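Local coordinates for iron uptake protein A2 (Synechocystis sp., PDB 2VOZ), which binds ferric iron in the periplasm and probably hands it to an ABC transporter for import into the cell, at residues Q32-S40 with P273-F281. Numbering follows the deposited sequence. Where two conformers were deposited one is given.
Sequences QSRTINLYS and PNRDAAIAF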
loop_
_atom_site.group_PDB
_atom_site.type_symbol
_atom_site.label_atom_id
_atom_site.label_comp_id
_atom_site.label_asym_id
_atom_site.label_seq_id
_atom_site.Cartn_x
_atom_site.Cartn_y
_atom_site.Cartn_z
ATOM N N GLN B 32 12.667 -18.060 -20.907
ATOM C CA GLN B 32 11.991 -17.608 -19.656
ATOM C C GLN B 32 13.005 -17.396 -18.512
ATOM O O GLN B 32 14.196 -17.744 -18.612
ATOM C CB GLN B 32 10.872 -18.587 -19.246
ATOM C CG GLN B 32 9.608 -18.519 -20.115
ATOM C CD GLN B 32 8.715 -17.316 -19.788
ATOM O OE1 GLN B 32 8.381 -16.518 -20.671
ATOM N NE2 GLN B 32 8.339 -17.177 -18.510
ATOM N N SER B 33 12.516 -16.820 -17.426
ATOM C CA SER B 33 13.363 -16.383 -16.329
ATOM C C SER B 33 13.752 -17.550 -15.450
ATOM O O SER B 33 13.072 -18.583 -15.462
ATOM C CB SER B 33 12.591 -15.383 -15.464
ATOM O OG SER B 33 12.048 -14.345 -16.249
ATOM N N ARG B 34 14.836 -17.360 -14.686
ATOM C CA ARG B 34 15.141 -18.181 -13.518
ATOM C C ARG B 34 13.968 -18.029 -12.593
ATOM O O ARG B 34 13.360 -16.956 -12.502
ATOM C CB ARG B 34 16.382 -17.680 -12.792
ATOM C CG ARG B 34 17.581 -17.549 -13.695
ATOM C CD ARG B 34 18.886 -17.732 -12.956
ATOM N NE ARG B 34 19.156 -19.154 -12.751
ATOM C CZ ARG B 34 20.365 -19.702 -12.642
ATOM N NH1 ARG B 34 21.472 -18.959 -12.747
ATOM N NH2 ARG B 34 20.455 -21.010 -12.441
ATOM N N THR B 35 13.649 -19.098 -11.890
ATOM C CA THR B 35 12.523 -19.051 -11.002
ATOM C C THR B 35 12.855 -19.744 -9.693
ATOM O O THR B 35 13.575 -20.755 -9.661
ATOM C CB THR B 35 11.247 -19.644 -11.650
ATOM O OG1 THR B 35 10.132 -19.484 -10.766
ATOM C CG2 THR B 35 11.421 -21.113 -12.002
ATOM N N ILE B 36 12.362 -19.146 -8.617
ATOM C CA ILE B 36 12.437 -19.795 -7.298
ATOM C C ILE B 36 11.187 -19.483 -6.493
ATOM O O ILE B 36 10.479 -18.503 -6.751
ATOM C CB ILE B 36 13.641 -19.311 -6.471
ATOM C CG1 ILE B 36 13.580 -17.790 -6.278
ATOM C CG2 ILE B 36 14.973 -19.765 -7.093
ATOM C CD1 ILE B 36 14.394 -17.333 -5.066
ATOM N N ASN B 37 10.948 -20.309 -5.478
ATOM C CA ASN B 37 9.893 -20.059 -4.508
ATOM C C ASN B 37 10.581 -19.600 -3.235
ATOM O O ASN B 37 11.250 -20.388 -2.548
ATOM C CB ASN B 37 9.098 -21.344 -4.255
ATOM C CG ASN B 37 8.500 -21.891 -5.538
ATOM O OD1 ASN B 37 7.917 -21.133 -6.316
ATOM N ND2 ASN B 37 8.707 -23.175 -5.799
ATOM N N LEU B 38 10.431 -18.311 -2.957
ATOM C CA LEU B 38 11.052 -17.692 -1.805
ATOM C C LEU B 38 10.048 -17.552 -0.684
ATOM O O LEU B 38 9.042 -16.871 -0.846
ATOM C CB LEU B 38 11.588 -16.307 -2.206
ATOM C CG LEU B 38 12.181 -15.462 -1.070
ATOM C CD1 LEU B 38 13.375 -16.190 -0.437
ATOM C CD2 LEU B 38 12.622 -14.100 -1.634
ATOM N N TYR B 39 10.312 -18.204 0.438
ATOM C CA TYR B 39 9.502 -18.043 1.635
ATOM C C TYR B 39 10.283 -17.044 2.477
ATOM O O TYR B 39 11.421 -17.320 2.838
ATOM C CB TYR B 39 9.423 -19.362 2.419
ATOM C CG TYR B 39 8.528 -20.450 1.820
ATOM C CD1 TYR B 39 8.439 -20.637 0.452
ATOM C CD2 TYR B 39 7.833 -21.332 2.648
ATOM C CE1 TYR B 39 7.635 -21.679 -0.098
ATOM C CE2 TYR B 39 7.042 -22.375 2.121
ATOM C CZ TYR B 39 6.950 -22.522 0.752
ATOM O OH TYR B 39 6.216 -23.552 0.212
ATOM N N SER B 40 9.699 -15.893 2.766
ATOM C CA SER B 40 10.420 -14.862 3.511
ATOM C C SER B 40 9.576 -14.204 4.587
ATOM O O SER B 40 8.420 -13.850 4.354
ATOM C CB SER B 40 10.975 -13.793 2.558
ATOM O OG SER B 40 11.731 -12.865 3.332
ATOM N N PRO B 273 12.994 -27.580 -5.241
ATOM C CA PRO B 273 12.815 -28.003 -6.640
ATOM C C PRO B 273 13.760 -27.302 -7.622
ATOM O O PRO B 273 14.147 -27.896 -8.642
ATOM C CB PRO B 273 11.361 -27.624 -6.943
ATOM C CG PRO B 273 11.006 -26.611 -5.974
ATOM C CD PRO B 273 11.784 -26.949 -4.708
ATOM N N ASN B 274 14.127 -26.057 -7.311
ATOM C CA ASN B 274 14.943 -25.235 -8.203
ATOM C C ASN B 274 16.301 -24.958 -7.542
ATOM O O ASN B 274 16.649 -23.811 -7.275
ATOM C CB ASN B 274 14.242 -23.886 -8.493
ATOM C CG ASN B 274 12.843 -24.029 -9.067
ATOM O OD1 ASN B 274 12.674 -24.286 -10.264
ATOM N ND2 ASN B 274 11.817 -23.793 -8.227
ATOM N N ARG B 275 17.056 -26.013 -7.259
ATOM C CA ARG B 275 18.231 -25.907 -6.415
ATOM C C ARG B 275 19.293 -24.980 -6.986
ATOM O O ARG B 275 19.843 -24.137 -6.258
ATOM C CB ARG B 275 18.844 -27.276 -6.129
ATOM C CG ARG B 275 19.982 -27.230 -5.130
ATOM C CD ARG B 275 20.557 -28.625 -4.986
ATOM N NE ARG B 275 21.505 -28.672 -3.882
ATOM C CZ ARG B 275 22.811 -28.465 -4.013
ATOM N NH1 ARG B 275 23.603 -28.512 -2.950
ATOM N NH2 ARG B 275 23.320 -28.209 -5.209
ATOM N N ASP B 276 19.623 -25.171 -8.264
ATOM C CA ASP B 276 20.626 -24.313 -8.886
ATOM C C ASP B 276 20.212 -22.841 -8.902
ATOM O O ASP B 276 21.044 -21.957 -8.634
ATOM C CB ASP B 276 20.938 -24.819 -10.281
ATOM C CG ASP B 276 21.687 -26.128 -10.257
ATOM O OD1 ASP B 276 22.606 -26.309 -9.413
ATOM O OD2 ASP B 276 21.339 -26.998 -11.073
ATOM N N ALA B 277 18.940 -22.578 -9.203
ATOM C CA ALA B 277 18.435 -21.201 -9.191
ATOM C C ALA B 277 18.479 -20.638 -7.779
ATOM O O ALA B 277 18.745 -19.445 -7.573
ATOM C CB ALA B 277 17.036 -21.126 -9.772
ATOM N N ALA B 278 18.211 -21.501 -6.790
ATOM C CA ALA B 278 18.213 -21.070 -5.375
ATOM C C ALA B 278 19.615 -20.620 -4.951
ATOM O O ALA B 278 19.805 -19.558 -4.352
ATOM C CB ALA B 278 17.697 -22.232 -4.454
ATOM N N ILE B 279 20.614 -21.407 -5.344
ATOM C CA ILE B 279 21.988 -21.045 -5.051
ATOM C C ILE B 279 22.337 -19.765 -5.785
ATOM O O ILE B 279 22.945 -18.859 -5.200
ATOM C CB ILE B 279 22.956 -22.207 -5.379
ATOM C CG1 ILE B 279 22.648 -23.400 -4.439
ATOM C CG2 ILE B 279 24.447 -21.729 -5.384
ATOM C CD1 ILE B 279 23.356 -24.646 -4.869
ATOM N N ALA B 280 21.911 -19.660 -7.043
ATOM C CA ALA B 280 22.158 -18.456 -7.846
ATOM C C ALA B 280 21.534 -17.212 -7.184
ATOM O O ALA B 280 22.108 -16.120 -7.209
ATOM C CB ALA B 280 21.609 -18.646 -9.266
ATOM N N PHE B 281 20.368 -17.413 -6.593
ATOM C CA PHE B 281 19.681 -16.350 -5.909
ATOM C C PHE B 281 20.499 -15.913 -4.692
ATOM O O PHE B 281 20.697 -14.714 -4.503
ATOM C CB PHE B 281 18.277 -16.760 -5.480
ATOM C CG PHE B 281 17.558 -15.668 -4.761
ATOM C CD1 PHE B 281 17.054 -14.578 -5.474
ATOM C CD2 PHE B 281 17.412 -15.709 -3.383
ATOM C CE1 PHE B 281 16.376 -13.562 -4.837
ATOM C CE2 PHE B 281 16.724 -14.657 -2.727
ATOM C CZ PHE B 281 16.239 -13.599 -3.456
#
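Asn37 N and Asn274 ND2, from residues that touch across the contact, both hydrogen-bond to Asp81 OD2, so an acid from a third part of the chain ties strand to helix where no direct hydrogen bond does. Asn274, at the N-cap position but without a capping bond from its side chain, lies against the backbone of Thr35, its CG 3.4 Å from Thr35 O. A leucine in its place would probably leave Asp81 OD2 without the amide donor from the helix side and weaken the tie to the helix start. Deeper in, the packing is apolar. Ile36 sets CG2 3.6 Å from Ala277 CB, and chi1 of 58°, which places CG1 between the backbone N and the carbonyl carbon, carries CD1 over one face of Phe281. That CH-pi contact brings CD1 3.8 Å from the ring centroid, while Leu38 CD2 approaches the ring obliquely. At the outer end the bent chain of Arg34 lays its guanidinium over Ala280, with NH1 3.5 Å from Ala280 CB. The 275-281 part of helix 275-285 crosses strand 35-40 at 74°, packing as in the alpha/beta domains of periplasmic binding proteins on a sheet where parallel strands 56-61 and 82-86 flank that strand, while Phe54 of helix 48-54 meets Phe281 edge-to-face.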